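Local structure of extracellular solute-binding protein family 1 (Arthrobacter chlorophenolicus, 4R2F) at residues V170-D175 with V292-I297; L214-G219 with G299-K304; L227-D232 with A420-L425. The protein binds the disaccharide laminaribiose and probably hands such sugars to an ABC-type transporter as its extracellular solute-binding component. One frame throughout, in Å; residues are numbered along the deposited sequence.

In the fold
The three contacts follow one another through the part of the fold around helices 176-188, 232-246 and 414-428. Contacts 1 and 2 have centres about 16 Å apart and touch where I297 meets N215 and K304. Contacts 2 and 3 lie about 17 Å apart, centre to centre, and touch at G218 and N231. Centres of contacts 1 and 3 are about 30 Å apart. Segments 170-175, 214-219 and 227-232 come first along the chain, and their partners follow in the same order. Chain parts distant in sequence, including the C-terminal helix, are thereby drawn together, consistent with the solute-binding protein fold of the SBP_bac_1 family. W176 borders contacts 1 and 2; helix 232-246 borders contact 2 and follows the turn of contact 3.

Contact 1 (V170-D175 with V292-I297); sequences VGVPTD and VVASPI
I297 points its side chain toward the 170-175 loop and sets its CG2 methyl against P173. The closest atom there is the carbonyl oxygen: I297 CG2 is 3.4 Å from P173 O. The proline ring is met less closely, with P173 CB 4.4 Å from I297 CG2. I297 CG1 stands between the backbone N and the carbonyl carbon (chi1 63°). CG2 is then anti to the carbonyl carbon, and this branch makes the contact. The isoleucine stem also touches the loop. I297 CB is 3.7 Å from D175 N. I297 CA lies 3.4 Å from T174 O, a bent CA-H...O contact with 123° at the hydrogen. The touching parts run in nearly the same direction, 19° apart. One is the link from helix 162-168 to helix 176-188; the other runs on from strand 291-294, which pairs antiparallel with strand 145-161 in the mixed sheet. No direct hydrogen bond joins residues 170-175 to 292-297, though T174 pairs through its backbone with A298. A water bridges instead, donating to P173 O at 2.9 Å and to S295 O at 2.8 Å. Beyond the water, V172 and A294 point toward each other, with V172 CG1 4.0 Å from A294 CB. Y273 of strand 273-275 packs against P173, A294 and I297. D175 N-caps helix 176-188, its side chain capping a backbone N; OD1 also hydrogen-bonds S178 OG.

Contact 2 (L214-G219 with G299-K304); sequences LNNGGG and GPHGDK
D303 reaches toward the end of helix 204-215, where N215, N216 and G217 receive it. Its CB lies 3.2 Å from N215 O. CG is anti to the D303 carbonyl carbon (chi1 -58°) and comes 3.8 Å from G217 N. OD2 lies 3.6 Å from G217 CA. OD1 accepts a hydrogen bond from a water at 2.8 Å and forms a salt bridge with R233. The same water donates to N216 OD1 at 2.7 Å and accepts from H301 N at 2.9 Å. With an alanine here, R233 would probably lose its charged mate and the water one of its three anchors. N216 OD1 also sits at the edge of the H301 ring, 3.4 Å from H301 CD2, with amide and ring planes 19° apart. G217 has positive phi and is the C-prime residue of a Schellman motif that ends the helix. A type I turn from G299 to G302 shapes the loop between strands 291-294 and 306-316. Helix 232-246 flanks both segments: E236 accepts hydrogen bonds from N216 ND2 and H301 NE2, while R233 also hydrogen-bonds N216 O. W176 of helix 176-188 packs on N215, N216 and P300.

Contact 3 (L227-D232 with A420-L425); sequences LDVLND and AFDTGL
The turn leading into helix 232-246 packs on the C-terminal helix 414-428, with V229 set against F421, D422 and L425. The two branches of the valine meet different side chains. V229 CG1 is anti to the backbone N (chi1 177°) and lies 3.8 Å from F421 CD2, approaching the ring obliquely. The valine and phenylalanine side chains cross at about a right angle. V229 CG2 lies 4.1 Å from L425 CD1. It is also 3.6 Å from D422 OD1, where a methyl meets a carboxylate oxygen. L425 serves two neighbours besides. Its CD1 rests over one face of the F421 ring, 3.6 Å above the plane and offset toward the rim. The same methyl is 4.2 Å from L227 CD2, and the leucine pair extends the apolar patch.

V229 is the second residue of a type I beta turn from D228 to N231. The turn delivers the chain to N231. N231 is the N-cap of helix 232-246, and its OD1 accepts from N234 N. N234 ND2 in turn bonds V229 O. No hydrogen bond joins the two segments directly. A water spans them, accepting from V229 N at 2.9 Å and donating to D422 OD1 at 2.6 Å. D422 CG is anti to its own backbone N (chi1 -168°), which carries the carboxylate out from the helix to this water. The other oxygen, D422 OD2, forms a salt bridge with K426, one helical turn further on. The solvent-exposed L230 brings CD1 near D422 OD2. Deeper in, the F421 ring stacks with that of F403 and touches L394 of helix 389-396. The F421 side chain is about 12 Å from a bound glucose unit.

Contact 1 (V170-D175 with V292-I297)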
loop_
_atom_site.group_PDB
_atom_site.type_symbol
_atom_site.label_atom_id
_atom_site.label_comp_id
_atom_site.label_asym_id
_atom_site.label_seq_id
_atom_site.Cartn_x
_atom_site.Cartn_y
_atom_site.Cartn_z
ATOM N N VAL A 170 -24.075 17.094 5.963
ATOM C CA VAL A 170 -24.272 15.800 5.289
ATOM C C VAL A 170 -23.768 14.626 6.117
ATOM O O VAL A 170 -23.001 14.792 7.073
ATOM C CB VAL A 170 -23.609 15.755 3.894
ATOM C CG1 VAL A 170 -24.250 16.762 2.955
ATOM C CG2 VAL A 170 -22.114 16.006 3.993
ATOM N N GLY A 171 -24.240 13.440 5.743
ATOM C CA GLY A 171 -23.894 12.199 6.408
ATOM C C GLY A 171 -22.760 11.485 5.684
ATOM O O GLY A 171 -22.397 11.814 4.542
ATOM N N VAL A 172 -22.202 10.500 6.371
ATOM C CA VAL A 172 -21.118 9.711 5.837
ATOM C C VAL A 172 -21.673 8.781 4.749
ATOM O O VAL A 172 -22.613 8.028 5.000
ATOM C CB VAL A 172 -20.454 8.899 6.951
ATOM C CG1 VAL A 172 -19.431 7.916 6.386
ATOM C CG2 VAL A 172 -19.810 9.843 7.959
ATOM N N PRO A 173 -21.091 8.834 3.552
ATOM C CA PRO A 173 -21.553 8.026 2.430
ATOM C C PRO A 173 -21.582 6.535 2.716
ATOM O O PRO A 173 -20.735 6.034 3.469
ATOM C CB PRO A 173 -20.516 8.309 1.353
ATOM C CG PRO A 173 -19.889 9.568 1.748
ATOM C CD PRO A 173 -19.862 9.566 3.219
ATOM N N THR A 174 -22.548 5.838 2.111
ATOM C CA THR A 174 -22.648 4.380 2.205
ATOM C C THR A 174 -22.458 3.733 0.847
ATOM O O THR A 174 -22.377 2.510 0.749
ATOM C CB THR A 174 -24.020 3.966 2.741
ATOM O OG1 THR A 174 -25.028 4.514 1.891
ATOM C CG2 THR A 174 -24.216 4.490 4.161
ATOM N N ASP A 175 -22.393 4.550 -0.203
ATOM C CA ASP A 175 -22.246 4.046 -1.555
ATOM C C ASP A 175 -21.806 5.148 -2.479
ATOM O O ASP A 175 -21.668 6.300 -2.037
ATOM C CB ASP A 175 -23.548 3.392 -2.047
ATOM C CG ASP A 175 -24.762 4.336 -2.042
ATOM O OD1 ASP A 175 -24.666 5.582 -1.927
ATOM O OD2 ASP A 175 -25.857 3.780 -2.177
ATOM N N VAL A 292 -11.475 10.510 11.467
ATOM C CA VAL A 292 -12.027 9.223 11.874
ATOM C C VAL A 292 -12.202 8.263 10.690
ATOM O O VAL A 292 -12.477 8.683 9.553
ATOM C CB VAL A 292 -13.407 9.464 12.554
ATOM C CG1 VAL A 292 -14.158 8.168 12.805
ATOM C CG2 VAL A 292 -13.207 10.243 13.850
ATOM N N VAL A 293 -12.055 6.972 10.960
ATOM C CA VAL A 293 -12.283 5.942 9.904
ATOM C C VAL A 293 -13.751 5.882 9.530
ATOM O O VAL A 293 -14.619 5.868 10.408
ATOM C CB VAL A 293 -11.768 4.559 10.352
ATOM C CG1 VAL A 293 -12.159 3.463 9.364
ATOM C CG2 VAL A 293 -10.256 4.603 10.494
ATOM N N ALA A 294 -14.020 5.894 8.226
ATOM C CA ALA A 294 -15.384 5.754 7.703
ATOM C C ALA A 294 -15.631 4.297 7.302
ATOM O O ALA A 294 -14.692 3.572 6.975
ATOM C CB ALA A 294 -15.591 6.681 6.498
ATOM N N SER A 295 -16.893 3.872 7.295
ATOM C CA SER A 295 -17.206 2.499 6.870
ATOM C C SER A 295 -16.996 2.342 5.368
ATOM O O SER A 295 -17.182 3.298 4.614
ATOM C CB SER A 295 -18.647 2.132 7.232
ATOM O OG SER A 295 -18.798 2.060 8.654
ATOM N N PRO A 296 -16.614 1.131 4.922
ATOM C CA PRO A 296 -16.525 0.896 3.477
ATOM C C PRO A 296 -17.863 1.182 2.814
ATOM O O PRO A 296 -18.911 1.099 3.463
ATOM C CB PRO A 296 -16.162 -0.587 3.352
ATOM C CG PRO A 296 -15.828 -1.065 4.715
ATOM C CD PRO A 296 -16.339 -0.075 5.718
ATOM N N ILE A 297 -17.823 1.556 1.541
ATOM C CA ILE A 297 -19.030 1.885 0.792
ATOM C C ILE A 297 -19.279 0.864 -0.303
ATOM O O ILE A 297 -18.362 0.209 -0.801
ATOM C CB ILE A 297 -18.943 3.265 0.152
ATOM C CG1 ILE A 297 -17.799 3.335 -0.877
ATOM C CG2 ILE A 297 -18.755 4.324 1.251
ATOM C CD1 ILE A 297 -17.589 4.730 -1.426
HETATM O O HOH W 1 -17.939 5.930 4.033
#

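Contact 2 (L214-G219 with G299-K304)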
loop_
_atom_site.group_PDB
_atom_site.type_symbol
_atom_site.label_atom_id
_atom_site.label_comp_id
_atom_site.label_asym_id
_atom_site.label_seq_id
_atom_site.Cartn_x
_atom_site.Cartn_y
_atom_site.Cartn_z
ATOM N N LEU A 214 -11.975 -2.519 -7.870
ATOM C CA LEU A 214 -12.298 -3.642 -6.965
ATOM C C LEU A 214 -13.629 -3.449 -6.266
ATOM O O LEU A 214 -14.422 -4.372 -6.154
ATOM C CB LEU A 214 -11.189 -3.825 -5.933
ATOM C CG LEU A 214 -9.818 -4.180 -6.498
ATOM C CD1 LEU A 214 -8.868 -4.407 -5.337
ATOM C CD2 LEU A 214 -9.847 -5.393 -7.394
ATOM N N ASN A 215 -13.885 -2.215 -5.846
ATOM C CA ASN A 215 -15.127 -1.859 -5.191
ATOM C C ASN A 215 -16.347 -2.076 -6.089
ATOM O O ASN A 215 -17.439 -2.281 -5.595
ATOM C CB ASN A 215 -15.028 -0.413 -4.723
ATOM C CG ASN A 215 -16.040 -0.037 -3.663
ATOM O OD1 ASN A 215 -17.015 -0.740 -3.395
ATOM N ND2 ASN A 215 -15.809 1.112 -3.056
ATOM N N ASN A 216 -16.170 -2.074 -7.402
ATOM C CA ASN A 216 -17.284 -2.350 -8.299
ATOM C C ASN A 216 -17.281 -3.766 -8.867
ATOM O O ASN A 216 -17.884 -4.010 -9.918
ATOM C CB ASN A 216 -17.245 -1.360 -9.456
ATOM C CG ASN A 216 -18.581 -1.235 -10.177
ATOM O OD1 ASN A 216 -19.648 -1.353 -9.573
ATOM N ND2 ASN A 216 -18.516 -0.934 -11.474
ATOM N N GLY A 217 -16.613 -4.699 -8.191
ATOM C CA GLY A 217 -16.553 -6.078 -8.656
ATOM C C GLY A 217 -15.626 -6.272 -9.842
ATOM O O GLY A 217 -15.660 -7.301 -10.477
ATOM N N GLY A 218 -14.786 -5.287 -10.138
ATOM C CA GLY A 218 -13.847 -5.372 -11.259
ATOM C C GLY A 218 -12.475 -5.777 -10.822
ATOM O O GLY A 218 -12.329 -6.555 -9.890
ATOM N N GLY A 219 -11.470 -5.258 -11.517
ATOM C CA GLY A 219 -10.081 -5.600 -11.276
ATOM C C GLY A 219 -9.288 -5.679 -12.539
ATOM O O GLY A 219 -9.847 -5.747 -13.632
ATOM N N GLY A 299 -20.436 -0.294 -4.059
ATOM C CA GLY A 299 -20.543 0.093 -5.468
ATOM C C GLY A 299 -21.997 0.039 -5.935
ATOM O O GLY A 299 -22.888 -0.414 -5.198
ATOM N N PRO A 300 -22.257 0.510 -7.159
ATOM C CA PRO A 300 -23.629 0.630 -7.644
ATOM C C PRO A 300 -24.358 -0.717 -7.843
ATOM O O PRO A 300 -25.562 -0.731 -7.911
ATOM C CB PRO A 300 -23.468 1.387 -8.972
ATOM C CG PRO A 300 -22.059 1.140 -9.387
ATOM C CD PRO A 300 -21.269 1.016 -8.126
ATOM N N HIS A 301 -23.623 -1.823 -7.892
ATOM C CA HIS A 301 -24.198 -3.155 -7.952
ATOM C C HIS A 301 -24.157 -3.874 -6.591
ATOM O O HIS A 301 -24.451 -5.048 -6.514
ATOM C CB HIS A 301 -23.445 -3.995 -8.999
ATOM C CG HIS A 301 -23.384 -3.360 -10.356
ATOM N ND1 HIS A 301 -24.466 -3.311 -11.207
ATOM C CD2 HIS A 301 -22.364 -2.762 -11.014
ATOM C CE1 HIS A 301 -24.117 -2.711 -12.330
ATOM N NE2 HIS A 301 -22.844 -2.367 -12.239
ATOM N N GLY A 302 -23.780 -3.182 -5.527
ATOM C CA GLY A 302 -23.747 -3.777 -4.201
ATOM C C GLY A 302 -22.413 -4.340 -3.724
ATOM O O GLY A 302 -22.310 -4.784 -2.584
ATOM N N ASP A 303 -21.386 -4.293 -4.569
ATOM C CA ASP A 303 -20.087 -4.863 -4.235
ATOM C C ASP A 303 -19.329 -4.053 -3.169
ATOM O O ASP A 303 -19.374 -2.823 -3.147
ATOM C CB ASP A 303 -19.209 -4.995 -5.480
ATOM C CG ASP A 303 -19.847 -5.862 -6.557
ATOM O OD1 ASP A 303 -20.732 -5.370 -7.286
ATOM O OD2 ASP A 303 -19.435 -7.023 -6.694
ATOM N N LYS A 304 -18.626 -4.784 -2.305
ATOM C CA LYS A 304 -17.774 -4.225 -1.258
ATOM C C LYS A 304 -16.376 -4.780 -1.438
ATOM O O LYS A 304 -16.214 -5.975 -1.651
ATOM C CB LYS A 304 -18.288 -4.667 0.097
ATOM C CG LYS A 304 -19.724 -4.272 0.347
ATOM C CD LYS A 304 -19.783 -2.793 0.635
ATOM C CE LYS A 304 -19.563 -2.554 2.108
ATOM N NZ LYS A 304 -20.878 -2.631 2.799
HETATM O O HOH W 2 -20.850 -2.570 -7.517
#

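Contact 3 (L227-D232 with A420-L425)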
loop_
_atom_site.group_PDB
_atom_site.type_symbol
_atom_site.label_atom_id
_atom_site.label_comp_id
_atom_site.label_asym_id
_atom_site.label_seq_id
_atom_site.Cartn_x
_atom_site.Cartn_y
_atom_site.Cartn_z
ATOM N N LEU A 227 -5.250 -10.717 -18.107
ATOM C CA LEU A 227 -5.659 -9.314 -18.181
ATOM C C LEU A 227 -7.100 -9.171 -18.599
ATOM O O LEU A 227 -7.559 -9.825 -19.526
ATOM C CB LEU A 227 -4.763 -8.533 -19.132
ATOM C CG LEU A 227 -3.363 -8.203 -18.622
ATOM C CD1 LEU A 227 -2.500 -7.631 -19.734
ATOM C CD2 LEU A 227 -3.421 -7.219 -17.448
ATOM N N ASP A 228 -7.826 -8.320 -17.889
ATOM C CA ASP A 228 -9.216 -8.033 -18.202
ATOM C C ASP A 228 -9.527 -6.536 -17.937
ATOM O O ASP A 228 -10.529 -6.193 -17.292
ATOM C CB ASP A 228 -10.125 -8.934 -17.365
ATOM C CG ASP A 228 -11.587 -8.884 -17.801
ATOM O OD1 ASP A 228 -11.857 -8.568 -18.982
ATOM O OD2 ASP A 228 -12.467 -9.147 -16.948
ATOM N N VAL A 229 -8.680 -5.665 -18.466
ATOM C CA VAL A 229 -8.726 -4.233 -18.134
ATOM C C VAL A 229 -10.002 -3.531 -18.606
ATOM O O VAL A 229 -10.574 -2.709 -17.892
ATOM C CB VAL A 229 -7.486 -3.531 -18.687
ATOM C CG1 VAL A 229 -7.552 -2.023 -18.419
ATOM C CG2 VAL A 229 -6.257 -4.142 -18.043
ATOM N N LEU A 230 -10.480 -3.900 -19.784
ATOM C CA LEU A 230 -11.651 -3.255 -20.364
ATOM C C LEU A 230 -12.970 -3.870 -19.920
ATOM O O LEU A 230 -14.012 -3.595 -20.495
ATOM C CB LEU A 230 -11.531 -3.247 -21.894
ATOM C CG LEU A 230 -10.647 -2.094 -22.368
ATOM C CD1 LEU A 230 -9.902 -2.428 -23.658
ATOM C CD2 LEU A 230 -11.550 -0.870 -22.519
ATOM N N ASN A 231 -12.942 -4.702 -18.888
ATOM C CA ASN A 231 -14.186 -5.188 -18.277
ATOM C C ASN A 231 -15.153 -4.026 -17.962
ATOM O O ASN A 231 -14.740 -2.961 -17.495
ATOM C CB ASN A 231 -13.818 -6.048 -17.044
ATOM C CG ASN A 231 -14.839 -5.976 -15.948
ATOM O OD1 ASN A 231 -14.856 -5.030 -15.176
ATOM N ND2 ASN A 231 -15.700 -6.982 -15.868
ATOM N N ASP A 232 -16.437 -4.230 -18.227
ATOM C CA ASP A 232 -17.464 -3.202 -17.955
ATOM C C ASP A 232 -17.545 -2.661 -16.529
ATOM O O ASP A 232 -18.054 -1.560 -16.328
ATOM C CB ASP A 232 -18.863 -3.726 -18.261
ATOM C CG ASP A 232 -19.121 -3.953 -19.758
ATOM O OD1 ASP A 232 -18.189 -4.139 -20.582
ATOM O OD2 ASP A 232 -20.312 -3.976 -20.106
ATOM N N ALA A 420 -5.602 2.619 -23.250
ATOM C CA ALA A 420 -4.183 3.017 -23.158
ATOM C C ALA A 420 -3.491 2.247 -22.011
ATOM O O ALA A 420 -2.336 1.848 -22.124
ATOM C CB ALA A 420 -4.050 4.524 -22.946
ATOM N N PHE A 421 -4.224 2.050 -20.918
ATOM C CA PHE A 421 -3.718 1.304 -19.759
ATOM C C PHE A 421 -3.431 -0.162 -20.167
ATOM O O PHE A 421 -2.315 -0.661 -19.992
ATOM C CB PHE A 421 -4.750 1.421 -18.618
ATOM C CG PHE A 421 -4.315 0.816 -17.303
ATOM C CD1 PHE A 421 -2.979 0.788 -16.926
ATOM C CD2 PHE A 421 -5.256 0.282 -16.456
ATOM C CE1 PHE A 421 -2.594 0.231 -15.733
ATOM C CE2 PHE A 421 -4.878 -0.279 -15.253
ATOM C CZ PHE A 421 -3.543 -0.303 -14.900
ATOM N N ASP A 422 -4.439 -0.802 -20.753
ATOM C CA ASP A 422 -4.340 -2.172 -21.275
ATOM C C ASP A 422 -3.124 -2.346 -22.166
ATOM O O ASP A 422 -2.293 -3.227 -21.976
ATOM C CB ASP A 422 -5.599 -2.480 -22.075
ATOM C CG ASP A 422 -5.749 -3.950 -22.408
ATOM O OD1 ASP A 422 -5.634 -4.815 -21.517
ATOM O OD2 ASP A 422 -6.021 -4.237 -23.579
ATOM N N THR A 423 -3.011 -1.457 -23.131
ATOM C CA THR A 423 -1.927 -1.489 -24.067
ATOM C C THR A 423 -0.584 -1.320 -23.397
ATOM O O THR A 423 0.366 -2.009 -23.758
ATOM C CB THR A 423 -2.160 -0.416 -25.158
ATOM O OG1 THR A 423 -3.355 -0.770 -25.867
ATOM C CG2 THR A 423 -0.990 -0.324 -26.110
ATOM N N GLY A 424 -0.477 -0.414 -22.431
ATOM C CA GLY A 424 0.821 -0.205 -21.748
ATOM C C GLY A 424 1.253 -1.440 -20.928
ATOM O O GLY A 424 2.427 -1.820 -20.883
ATOM N N LEU A 425 0.273 -2.054 -20.285
ATOM C CA LEU A 425 0.506 -3.263 -19.511
ATOM C C LEU A 425 0.943 -4.419 -20.413
ATOM O O LEU A 425 1.823 -5.159 -20.034
ATOM C CB LEU A 425 -0.753 -3.650 -18.731
ATOM C CG LEU A 425 -1.116 -2.738 -17.549
ATOM C CD1 LEU A 425 -2.480 -3.131 -16.985
ATOM C CD2 LEU A 425 -0.033 -2.789 -16.469
HETATM O O HOH W 3 -7.323 -6.615 -20.800
#